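Local coordinates for beta-galactosidase (Marinomonas sp. ef1, PDB 6Y2K), which hydrolyses terminal beta-D-galactosyl residues from beta-galactosides as a cold-active, hexameric glycoside hydrolase of family GH42, at residues A[295-300]-A[340-344]; A[428-433]-A[547-551]; A[447-453]-A[611-615]. All blocks are in the same frame, centred on the assembly; numbering follows the deposited sequence. Where two conformers were deposited one is given.

Overall arrangement
The three contacts link the barrel, the trimerisation domain and the C-terminal sheet of one subunit. Contact 1 joins helices 294-305 and 333-343 of the TIM barrel. The centre of contact 3 lies about 10 Å from that of contact 1, and the two touch directly: Arg613 and Arg615 reach the carbonyls of Ser343 and Phe342. The centre of contact 2 is about 29 Å from the centres of both other contacts, in the trimerisation domain, where it meets a second subunit of the hexamer. Helix 435-448 ties the set together, following the loop of contact 2, ending in contact 3 and packing on contact 1. Contact 1 closes before the others open; contacts 2 and 3 cross along the chain.

Contact 1: A[295-300]-A[340-344]; sequences GAFHHD and EAFSH
Two buried helical segments of the TIM barrel meet here: 295-300, within helix 294-305, and 340-344, where helix 333-343 ends and His344 is the first residue to leave helical phi/psi (-91/9). The CA atoms of His299 and His344 are the nearest pair, 6.1 Å apart. Both CA-to-CB bonds point across the interface, with His299 CB 3.4 Å from His344 CB. His299 (chi1 m, chi2 -40°) donates from NE2 to Glu340 OE1 at 2.8 Å, while its ND1 is engaged by Trp264. His344 (chi1 m, chi2 -100°) donates from ND1 to Asp300 OD1 at 2.7 Å with a nearly straight 170° angle. Asp300 is further held by Arg303, in a salt bridge, and by Tyr443 of helix 435-448. Glu340 (chi1 t, chi2 t, chi3 90°) turns OE2 to Tyr624 and, through a weak bond of 2.7 Å, to water 1, which accepts from Ala296 N at 2.9 Å. Gly295 leaves room for this carboxylate: its CA is 3.5 Å from Glu340 OE1, and an ideal CB would clash. Ala341 CA lies over the His299 ring, 3.9 Å from its centroid, as a CH-pi contact; the two imidazoles meet obliquely, planes at 46°. Two His-carboxylate hydrogen bonds thus cross the interface, and the further partners of both acids imply a buried polar network extending from the barrel helices into the later domains.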
loop_
_atom_site.group_PDB
_atom_site.type_symbol
_atom_site.label_atom_id
_atom_site.label_comp_id
_atom_site.label_asym_id
_atom_site.label_seq_id
_atom_site.Cartn_x
_atom_site.Cartn_y
_atom_site.Cartn_z
ATOM N N GLY A 295 -31.175 -6.995 -11.715
ATOM C CA GLY A 295 -32.558 -7.163 -12.168
ATOM C C GLY A 295 -32.609 -7.757 -13.563
ATOM O O GLY A 295 -33.290 -8.752 -13.798
ATOM N N ALA A 296 -31.869 -7.121 -14.470
ATOM C CA ALA A 296 -31.787 -7.505 -15.881
ATOM C C ALA A 296 -31.588 -8.995 -16.121
ATOM O O ALA A 296 -32.318 -9.597 -16.906
ATOM C CB ALA A 296 -30.676 -6.716 -16.564
ATOM N N PHE A 297 -30.589 -9.586 -15.465
ATOM C CA PHE A 297 -30.315 -11.016 -15.598
ATOM C C PHE A 297 -31.568 -11.849 -15.327
ATOM O O PHE A 297 -31.912 -12.737 -16.105
ATOM C CB PHE A 297 -29.185 -11.450 -14.648
ATOM C CG PHE A 297 -28.767 -12.887 -14.830
ATOM C CD1 PHE A 297 -27.789 -13.228 -15.757
ATOM C CD2 PHE A 297 -29.371 -13.906 -14.097
ATOM C CE1 PHE A 297 -27.414 -14.545 -15.946
ATOM C CE2 PHE A 297 -28.992 -15.235 -14.281
ATOM C CZ PHE A 297 -28.011 -15.550 -15.199
ATOM N N HIS A 298 -32.245 -11.537 -14.229
ATOM C CA HIS A 298 -33.433 -12.266 -13.808
ATOM C C HIS A 298 -34.685 -11.927 -14.630
ATOM O O HIS A 298 -35.506 -12.805 -14.881
ATOM C CB HIS A 298 -33.664 -12.045 -12.317
ATOM C CG HIS A 298 -32.575 -12.625 -11.479
ATOM N ND1 HIS A 298 -31.521 -11.874 -11.009
ATOM C CD2 HIS A 298 -32.338 -13.899 -11.087
ATOM C CE1 HIS A 298 -30.690 -12.658 -10.342
ATOM N NE2 HIS A 298 -31.162 -13.890 -10.374
ATOM N N HIS A 299 -34.824 -10.678 -15.060
ATOM C CA HIS A 299 -35.933 -10.319 -15.952
ATOM C C HIS A 299 -35.885 -11.202 -17.217
ATOM O O HIS A 299 -36.899 -11.750 -17.634
ATOM C CB HIS A 299 -35.877 -8.859 -16.384
ATOM C CG HIS A 299 -35.990 -7.870 -15.269
ATOM N ND1 HIS A 299 -36.849 -8.030 -14.208
ATOM C CD2 HIS A 299 -35.381 -6.675 -15.082
ATOM C CE1 HIS A 299 -36.758 -6.983 -13.405
ATOM N NE2 HIS A 299 -35.867 -6.148 -13.909
ATOM N N ASP A 300 -34.696 -11.346 -17.803
ATOM C CA ASP A 300 -34.512 -12.173 -19.011
ATOM C C ASP A 300 -34.668 -13.684 -18.753
ATOM O O ASP A 300 -35.299 -14.392 -19.547
ATOM C CB ASP A 300 -33.156 -11.869 -19.679
ATOM C CG ASP A 300 -33.082 -10.452 -20.277
ATOM O OD1 ASP A 300 -34.150 -9.852 -20.595
ATOM O OD2 ASP A 300 -31.942 -9.935 -20.421
ATOM N N GLU A 340 -36.766 -0.248 -15.611
ATOM C CA GLU A 340 -35.877 -1.361 -15.941
ATOM C C GLU A 340 -36.709 -2.596 -16.266
ATOM O O GLU A 340 -36.566 -3.173 -17.351
ATOM C CB GLU A 340 -34.906 -1.621 -14.771
ATOM C CG GLU A 340 -33.983 -2.819 -14.889
ATOM C CD GLU A 340 -33.494 -3.254 -13.514
ATOM O OE1 GLU A 340 -34.178 -4.101 -12.902
ATOM O OE2 GLU A 340 -32.461 -2.727 -13.036
ATOM N N ALA A 341 -37.593 -2.984 -15.347
ATOM C CA ALA A 341 -38.447 -4.167 -15.564
ATOM C C ALA A 341 -39.292 -4.034 -16.841
ATOM O O ALA A 341 -39.369 -4.983 -17.639
ATOM C CB ALA A 341 -39.330 -4.434 -14.360
ATOM N N PHE A 342 -39.879 -2.856 -17.058
ATOM C CA PHE A 342 -40.666 -2.599 -18.290
ATOM C C PHE A 342 -39.832 -2.750 -19.564
ATOM O O PHE A 342 -40.319 -3.305 -20.547
ATOM C CB PHE A 342 -41.306 -1.208 -18.276
ATOM C CG PHE A 342 -42.395 -1.019 -17.234
ATOM C CD1 PHE A 342 -43.132 -2.089 -16.717
ATOM C CD2 PHE A 342 -42.709 0.259 -16.810
ATOM C CE1 PHE A 342 -44.123 -1.876 -15.767
ATOM C CE2 PHE A 342 -43.719 0.479 -15.884
ATOM C CZ PHE A 342 -44.422 -0.588 -15.356
ATOM N N SER A 343 -38.576 -2.298 -19.538
ATOM C CA SER A 343 -37.673 -2.459 -20.699
ATOM C C SER A 343 -37.387 -3.924 -21.071
ATOM O O SER A 343 -37.092 -4.214 -22.235
ATOM C CB SER A 343 -36.359 -1.684 -20.502
ATOM O OG SER A 343 -35.447 -2.365 -19.639
ATOM N N HIS A 344 -37.469 -4.832 -20.091
ATOM C CA HIS A 344 -37.332 -6.277 -20.322
ATOM C C HIS A 344 -38.680 -6.977 -20.607
ATOM O O HIS A 344 -38.735 -8.212 -20.655
ATOM C CB HIS A 344 -36.619 -6.947 -19.123
ATOM C CG HIS A 344 -35.172 -6.569 -18.984
ATOM N ND1 HIS A 344 -34.147 -7.377 -19.428
ATOM C CD2 HIS A 344 -34.581 -5.467 -18.460
ATOM C CE1 HIS A 344 -32.987 -6.787 -19.188
ATOM N NE2 HIS A 344 -33.221 -5.626 -18.599
HETATM O O HOH W 1 -30.644 -4.619 -13.526
#

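Contact 2: A[428-433]-A[547-551]; sequences PQSRAY and KHWHE
Segment 428-433 is a loop between helices 418-426 and 435-448, carrying a type I beta turn from Ser430 to Tyr433 closed by Tyr433 N to Ser430 O at 3.0 Å; Gln429 precedes it with positive phi (75/-36). Segment 547-551 turns a corner at His548 (77/-48), spanned by Trp549 N to Lys547 O at 2.8 Å, and continues as extended strand. The CA atoms of Ala432 and His548 come nearest, 5.9 Å apart, and no hydrogen bond links the segments. Ala432 CB sits over a face of the His548 ring (chi1 m, chi2 152°), 3.3 Å from His548 CD2, while NE2 of that ring is held by Glu531. Ser430 CB approaches His548 O at 3.4 Å, its OG being bound to Leu529 O. Trp549 (chi1 t, chi2 -96°) points the edge of its six-membered ring at the loop: CZ3 is 3.7 Å from Gln429 CB and 3.6 Å from Pro428 O, and NE1 donates to Glu551 OE2 at 2.9 Å. The Tyr433 ring (chi1 t) lies obliquely to the indole, planes at 52°, with CD2 4.2 Å from Trp549 CB; both aromatics also make cation-pi contacts with Arg496. Gln429 bonds to Val320 and Asn326 of a second subunit. The whole is a beta turn packed on a strand corner within the trimerisation domain, at an intersubunit interface of the GH42 hexamer.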
loop_
_atom_site.group_PDB
_atom_site.type_symbol
_atom_site.label_atom_id
_atom_site.label_comp_id
_atom_site.label_asym_id
_atom_site.label_seq_id
_atom_site.Cartn_x
_atom_site.Cartn_y
_atom_site.Cartn_z
ATOM N N PRO A 428 -17.440 -28.230 -8.403
ATOM C CA PRO A 428 -16.915 -27.066 -9.119
ATOM C C PRO A 428 -15.478 -27.263 -9.581
ATOM O O PRO A 428 -15.084 -26.651 -10.580
ATOM C CB PRO A 428 -17.036 -25.932 -8.090
ATOM C CG PRO A 428 -16.979 -26.611 -6.774
ATOM C CD PRO A 428 -17.676 -27.934 -6.976
ATOM N N GLN A 429 -14.713 -28.080 -8.845
ATOM C CA GLN A 429 -13.369 -28.545 -9.220
ATOM C C GLN A 429 -12.271 -27.470 -9.053
ATOM O O GLN A 429 -11.135 -27.814 -8.687
ATOM C CB GLN A 429 -13.373 -29.231 -10.600
ATOM C CG GLN A 429 -12.028 -29.727 -11.119
ATOM C CD GLN A 429 -11.371 -30.793 -10.257
ATOM O OE1 GLN A 429 -12.026 -31.483 -9.468
ATOM N NE2 GLN A 429 -10.057 -30.959 -10.434
ATOM N N SER A 430 -12.596 -26.203 -9.323
ATOM C CA SER A 430 -11.944 -25.071 -8.662
ATOM C C SER A 430 -12.994 -24.395 -7.793
ATOM O O SER A 430 -14.086 -24.086 -8.290
ATOM C CB SER A 430 -11.409 -24.048 -9.664
ATOM O OG SER A 430 -11.010 -22.868 -8.985
ATOM N N ARG A 431 -12.665 -24.131 -6.527
ATOM C CA ARG A 431 -13.615 -23.491 -5.616
ATOM C C ARG A 431 -13.973 -22.063 -6.069
ATOM O O ARG A 431 -15.021 -21.535 -5.693
ATOM C CB ARG A 431 -13.079 -23.493 -4.178
ATOM C CG ARG A 431 -14.116 -23.103 -3.133
ATOM C CD ARG A 431 -13.686 -23.507 -1.732
ATOM N NE ARG A 431 -13.619 -24.957 -1.598
ATOM C CZ ARG A 431 -13.212 -25.591 -0.507
ATOM N NH1 ARG A 431 -12.841 -24.902 0.565
ATOM N NH2 ARG A 431 -13.175 -26.915 -0.494
ATOM N N ALA A 432 -13.113 -21.441 -6.875
ATOM C CA ALA A 432 -13.390 -20.110 -7.428
ATOM C C ALA A 432 -14.391 -20.125 -8.598
ATOM O O ALA A 432 -14.843 -19.062 -9.021
ATOM C CB ALA A 432 -12.090 -19.448 -7.863
ATOM N N TYR A 433 -14.729 -21.307 -9.120
ATOM C CA TYR A 433 -15.664 -21.435 -10.236
ATOM C C TYR A 433 -17.089 -21.671 -9.737
ATOM O O TYR A 433 -17.326 -22.559 -8.928
ATOM C CB TYR A 433 -15.266 -22.600 -11.157
ATOM C CG TYR A 433 -16.196 -22.755 -12.354
ATOM C CD1 TYR A 433 -17.449 -23.367 -12.227
ATOM C CD2 TYR A 433 -15.833 -22.264 -13.608
ATOM C CE1 TYR A 433 -18.304 -23.487 -13.313
ATOM C CE2 TYR A 433 -16.680 -22.383 -14.707
ATOM C CZ TYR A 433 -17.917 -22.995 -14.556
ATOM O OH TYR A 433 -18.765 -23.108 -15.644
ATOM N N LYS A 547 -8.828 -16.830 -15.746
ATOM C CA LYS A 547 -8.861 -17.201 -14.335
ATOM C C LYS A 547 -9.744 -18.418 -14.098
ATOM O O LYS A 547 -10.617 -18.725 -14.911
ATOM C CB LYS A 547 -9.348 -16.030 -13.478
ATOM C CG LYS A 547 -10.682 -15.433 -13.894
ATOM C CD LYS A 547 -10.925 -14.107 -13.173
ATOM C CE LYS A 547 -12.264 -13.485 -13.566
ATOM N NZ LYS A 547 -12.587 -12.309 -12.698
ATOM N N HIS A 548 -9.470 -19.128 -13.006
ATOM C CA HIS A 548 -10.336 -20.180 -12.431
ATOM C C HIS A 548 -10.332 -21.528 -13.137
ATOM O O HIS A 548 -10.243 -22.576 -12.473
ATOM C CB HIS A 548 -11.800 -19.713 -12.262
ATOM C CG HIS A 548 -11.945 -18.413 -11.533
ATOM N ND1 HIS A 548 -13.012 -17.563 -11.740
ATOM C CD2 HIS A 548 -11.164 -17.820 -10.597
ATOM C CE1 HIS A 548 -12.877 -16.500 -10.966
ATOM N NE2 HIS A 548 -11.767 -16.632 -10.263
ATOM N N TRP A 549 -10.470 -21.504 -14.462
ATOM C CA TRP A 549 -10.655 -22.700 -15.271
ATOM C C TRP A 549 -9.875 -22.553 -16.580
ATOM O O TRP A 549 -10.051 -21.583 -17.305
ATOM C CB TRP A 549 -12.143 -22.877 -15.561
ATOM C CG TRP A 549 -12.498 -24.221 -16.075
ATOM C CD1 TRP A 549 -12.644 -24.592 -17.381
ATOM C CD2 TRP A 549 -12.751 -25.387 -15.296
ATOM N NE1 TRP A 549 -12.971 -25.923 -17.465
ATOM C CE2 TRP A 549 -13.048 -26.436 -16.196
ATOM C CE3 TRP A 549 -12.756 -25.650 -13.918
ATOM C CZ2 TRP A 549 -13.357 -27.735 -15.766
ATOM C CZ3 TRP A 549 -13.058 -26.936 -13.487
ATOM C CH2 TRP A 549 -13.354 -27.968 -14.413
ATOM N N HIS A 550 -9.017 -23.530 -16.857
ATOM C CA HIS A 550 -7.995 -23.430 -17.898
ATOM C C HIS A 550 -7.842 -24.801 -18.556
ATOM O O HIS A 550 -7.042 -25.629 -18.120
ATOM C CB HIS A 550 -6.688 -22.924 -17.243
ATOM C CG HIS A 550 -5.525 -22.755 -18.175
ATOM N ND1 HIS A 550 -4.224 -22.961 -17.765
ATOM C CD2 HIS A 550 -5.454 -22.354 -19.466
ATOM C CE1 HIS A 550 -3.404 -22.720 -18.773
ATOM N NE2 HIS A 550 -4.123 -22.339 -19.815
ATOM N N GLU A 551 -8.640 -25.047 -19.591
ATOM C CA GLU A 551 -8.631 -26.350 -20.271
ATOM C C GLU A 551 -7.419 -26.493 -21.171
ATOM O O GLU A 551 -7.089 -25.570 -21.912
ATOM C CB GLU A 551 -9.915 -26.562 -21.082
ATOM C CG GLU A 551 -11.124 -26.812 -20.205
ATOM C CD GLU A 551 -12.448 -26.710 -20.930
ATOM O OE1 GLU A 551 -12.467 -26.548 -22.178
ATOM O OE2 GLU A 551 -13.478 -26.801 -20.226
#

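Contact 3: A[447-453]-A[611-615]; sequences RELGLSV and RVRER
Direct hydrogen bonds are confined to one end of the contact, where Ser452 faces the strand, its CA 5.3 Å from Arg613 CA. Glu614 N donates to Ser452 OG (chi1 m) at 3.2 Å, and the extended Arg613 side chain (chi1-chi3 t) donates from NH1 to Val453 O at 3.0 Å and from NH2 to Ser408 O. Much of the rest is bridged by water. Water 2 joins Arg447 O (2.7 Å) to Val612 N (3.0 Å). Water 3 accepts from Arg447 NH1 (2.9 Å) and lies 2.9 Å from Leu451 O and 2.8 Å from Val612 O, with more acceptors in reach than protons. Water 4 links Glu448 OE2 (2.7 Å) to Arg611 NH2 (2.8 Å), Asn585 and Lys589 holding Glu448 OE1; water 5 accepts from Val453 N (2.9 Å) and Arg613 NE (2.7 Å). A Schellman motif ends helix 435-448: Leu451 N bonds to Met446 O and Gly450 N to Arg447 O (3.0 Å), with Gly450 (75/14) as C-prime. Beyond it the chain passes beside 610-615, an outermost strand of the C-terminal antiparallel sheet. Arg447 NE and Arg611 NE approach to 3.9 Å, a like-charge contact that their shared salt-bridge partner Asp293 can offset. Arg611 CG covers a guanidinium face of Arg447, 3.4 Å from Arg447 NH2, while Ser452 CB lies over that of Arg613.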
loop_
_atom_site.group_PDB
_atom_site.type_symbol
_atom_site.label_atom_id
_atom_site.label_comp_id
_atom_site.label_asym_id
_atom_site.label_seq_id
_atom_site.Cartn_x
_atom_site.Cartn_y
_atom_site.Cartn_z
ATOM N N ARG A 447 -24.141 -6.991 -21.841
ATOM C CA ARG A 447 -24.850 -5.775 -21.454
ATOM C C ARG A 447 -23.992 -4.514 -21.541
ATOM O O ARG A 447 -24.498 -3.446 -21.917
ATOM C CB ARG A 447 -25.420 -5.927 -20.047
ATOM C CG ARG A 447 -26.548 -6.952 -19.960
ATOM C CD ARG A 447 -27.898 -6.265 -20.010
ATOM N NE ARG A 447 -28.128 -5.503 -18.784
ATOM C CZ ARG A 447 -29.055 -4.566 -18.619
ATOM N NH1 ARG A 447 -29.885 -4.234 -19.611
ATOM N NH2 ARG A 447 -29.152 -3.948 -17.445
ATOM N N GLU A 448 -22.703 -4.635 -21.203
ATOM C CA GLU A 448 -21.739 -3.529 -21.379
ATOM C C GLU A 448 -21.515 -3.172 -22.861
ATOM O O GLU A 448 -21.030 -2.083 -23.169
ATOM C CB GLU A 448 -20.397 -3.861 -20.709
ATOM C CG GLU A 448 -20.451 -3.797 -19.191
ATOM C CD GLU A 448 -19.165 -4.274 -18.509
ATOM O OE1 GLU A 448 -18.420 -5.075 -19.103
ATOM O OE2 GLU A 448 -18.903 -3.853 -17.362
ATOM N N LEU A 449 -21.845 -4.104 -23.758
ATOM C CA LEU A 449 -21.835 -3.878 -25.209
ATOM C C LEU A 449 -23.180 -3.408 -25.767
ATOM O O LEU A 449 -23.344 -3.314 -26.987
ATOM C CB LEU A 449 -21.388 -5.151 -25.928
ATOM C CG LEU A 449 -19.938 -5.567 -25.696
ATOM C CD1 LEU A 449 -19.682 -6.928 -26.328
ATOM C CD2 LEU A 449 -18.966 -4.531 -26.248
ATOM N N GLY A 450 -24.129 -3.087 -24.886
ATOM C CA GLY A 450 -25.417 -2.553 -25.292
ATOM C C GLY A 450 -26.402 -3.545 -25.883
ATOM O O GLY A 450 -27.410 -3.125 -26.447
ATOM N N LEU A 451 -26.148 -4.846 -25.731
ATOM C CA LEU A 451 -26.989 -5.868 -26.365
ATOM C C LEU A 451 -28.281 -6.131 -25.572
ATOM O O LEU A 451 -28.264 -6.152 -24.337
ATOM C CB LEU A 451 -26.212 -7.176 -26.520
ATOM C CG LEU A 451 -25.026 -7.146 -27.488
ATOM C CD1 LEU A 451 -24.102 -8.335 -27.274
ATOM C CD2 LEU A 451 -25.503 -7.112 -28.934
ATOM N N SER A 452 -29.388 -6.312 -26.298
ATOM C CA SER A 452 -30.641 -6.834 -25.737
ATOM C C SER A 452 -30.618 -8.357 -25.834
ATOM O O SER A 452 -30.315 -8.918 -26.896
ATOM C CB SER A 452 -31.859 -6.258 -26.478
ATOM O OG SER A 452 -31.942 -4.841 -26.306
ATOM N N VAL A 453 -30.942 -9.020 -24.727
ATOM C CA VAL A 453 -30.685 -10.455 -24.556
ATOM C C VAL A 453 -31.939 -11.238 -24.143
ATOM O O VAL A 453 -32.798 -10.714 -23.422
ATOM C CB VAL A 453 -29.582 -10.641 -23.479
ATOM C CG1 VAL A 453 -29.271 -12.103 -23.228
ATOM C CG2 VAL A 453 -28.322 -9.897 -23.896
ATOM N N ARG A 611 -26.712 1.293 -19.105
ATOM C CA ARG A 611 -27.307 0.137 -19.745
ATOM C C ARG A 611 -28.402 0.629 -20.673
ATOM O O ARG A 611 -28.970 1.701 -20.450
ATOM C CB ARG A 611 -27.901 -0.812 -18.701
ATOM C CG ARG A 611 -26.885 -1.460 -17.761
ATOM C CD ARG A 611 -26.053 -2.483 -18.518
ATOM N NE ARG A 611 -25.193 -3.271 -17.648
ATOM C CZ ARG A 611 -23.993 -2.895 -17.204
ATOM N NH1 ARG A 611 -23.474 -1.703 -17.506
ATOM N NH2 ARG A 611 -23.305 -3.717 -16.423
ATOM N N VAL A 612 -28.675 -0.170 -21.703
ATOM C CA VAL A 612 -29.686 0.121 -22.714
ATOM C C VAL A 612 -30.418 -1.176 -23.070
ATOM O O VAL A 612 -29.845 -2.274 -23.027
ATOM C CB VAL A 612 -29.056 0.742 -23.984
ATOM C CG1 VAL A 612 -30.089 0.937 -25.089
ATOM C CG2 VAL A 612 -28.436 2.084 -23.663
ATOM N N ARG A 613 -31.695 -1.047 -23.395
ATOM C CA ARG A 613 -32.465 -2.167 -23.932
ATOM C C ARG A 613 -33.558 -1.620 -24.853
ATOM O O ARG A 613 -34.030 -0.499 -24.651
ATOM C CB ARG A 613 -33.065 -3.024 -22.804
ATOM C CG ARG A 613 -33.473 -4.403 -23.281
ATOM C CD ARG A 613 -33.915 -5.347 -22.170
ATOM N NE ARG A 613 -33.946 -6.707 -22.692
ATOM C CZ ARG A 613 -34.880 -7.213 -23.500
ATOM N NH1 ARG A 613 -34.744 -8.463 -23.941
ATOM N NH2 ARG A 613 -35.948 -6.498 -23.877
ATOM N N GLU A 614 -33.925 -2.406 -25.865
ATOM C CA GLU A 614 -34.954 -2.019 -26.834
ATOM C C GLU A 614 -36.211 -2.872 -26.728
ATOM O O GLU A 614 -36.134 -4.070 -26.467
ATOM C CB GLU A 614 -34.418 -2.148 -28.256
ATOM C CG GLU A 614 -33.189 -1.296 -28.520
ATOM C CD GLU A 614 -32.784 -1.261 -29.987
ATOM O OE1 GLU A 614 -31.896 -0.451 -30.317
ATOM O OE2 GLU A 614 -33.352 -2.024 -30.810
ATOM N N ARG A 615 -37.360 -2.233 -26.943
ATOM C CA ARG A 615 -38.626 -2.916 -27.215
ATOM C C ARG A 615 -39.229 -2.318 -28.484
ATOM O O ARG A 615 -39.773 -1.210 -28.458
ATOM C CB ARG A 615 -39.591 -2.761 -26.040
ATOM C CG ARG A 615 -39.151 -3.541 -24.809
ATOM C CD ARG A 615 -40.205 -3.552 -23.713
ATOM N NE ARG A 615 -41.427 -4.249 -24.123
ATOM C CZ ARG A 615 -42.564 -4.280 -23.427
ATOM N NH1 ARG A 615 -42.677 -3.659 -22.254
ATOM N NH2 ARG A 615 -43.606 -4.950 -23.910
HETATM O O HOH W 2 -27.101 -2.743 -21.882
HETATM O O HOH W 3 -30.039 -5.027 -22.368
HETATM O O HOH W 4 -20.680 -3.722 -15.325
HETATM O O HOH W 5 -31.488 -7.823 -22.194
#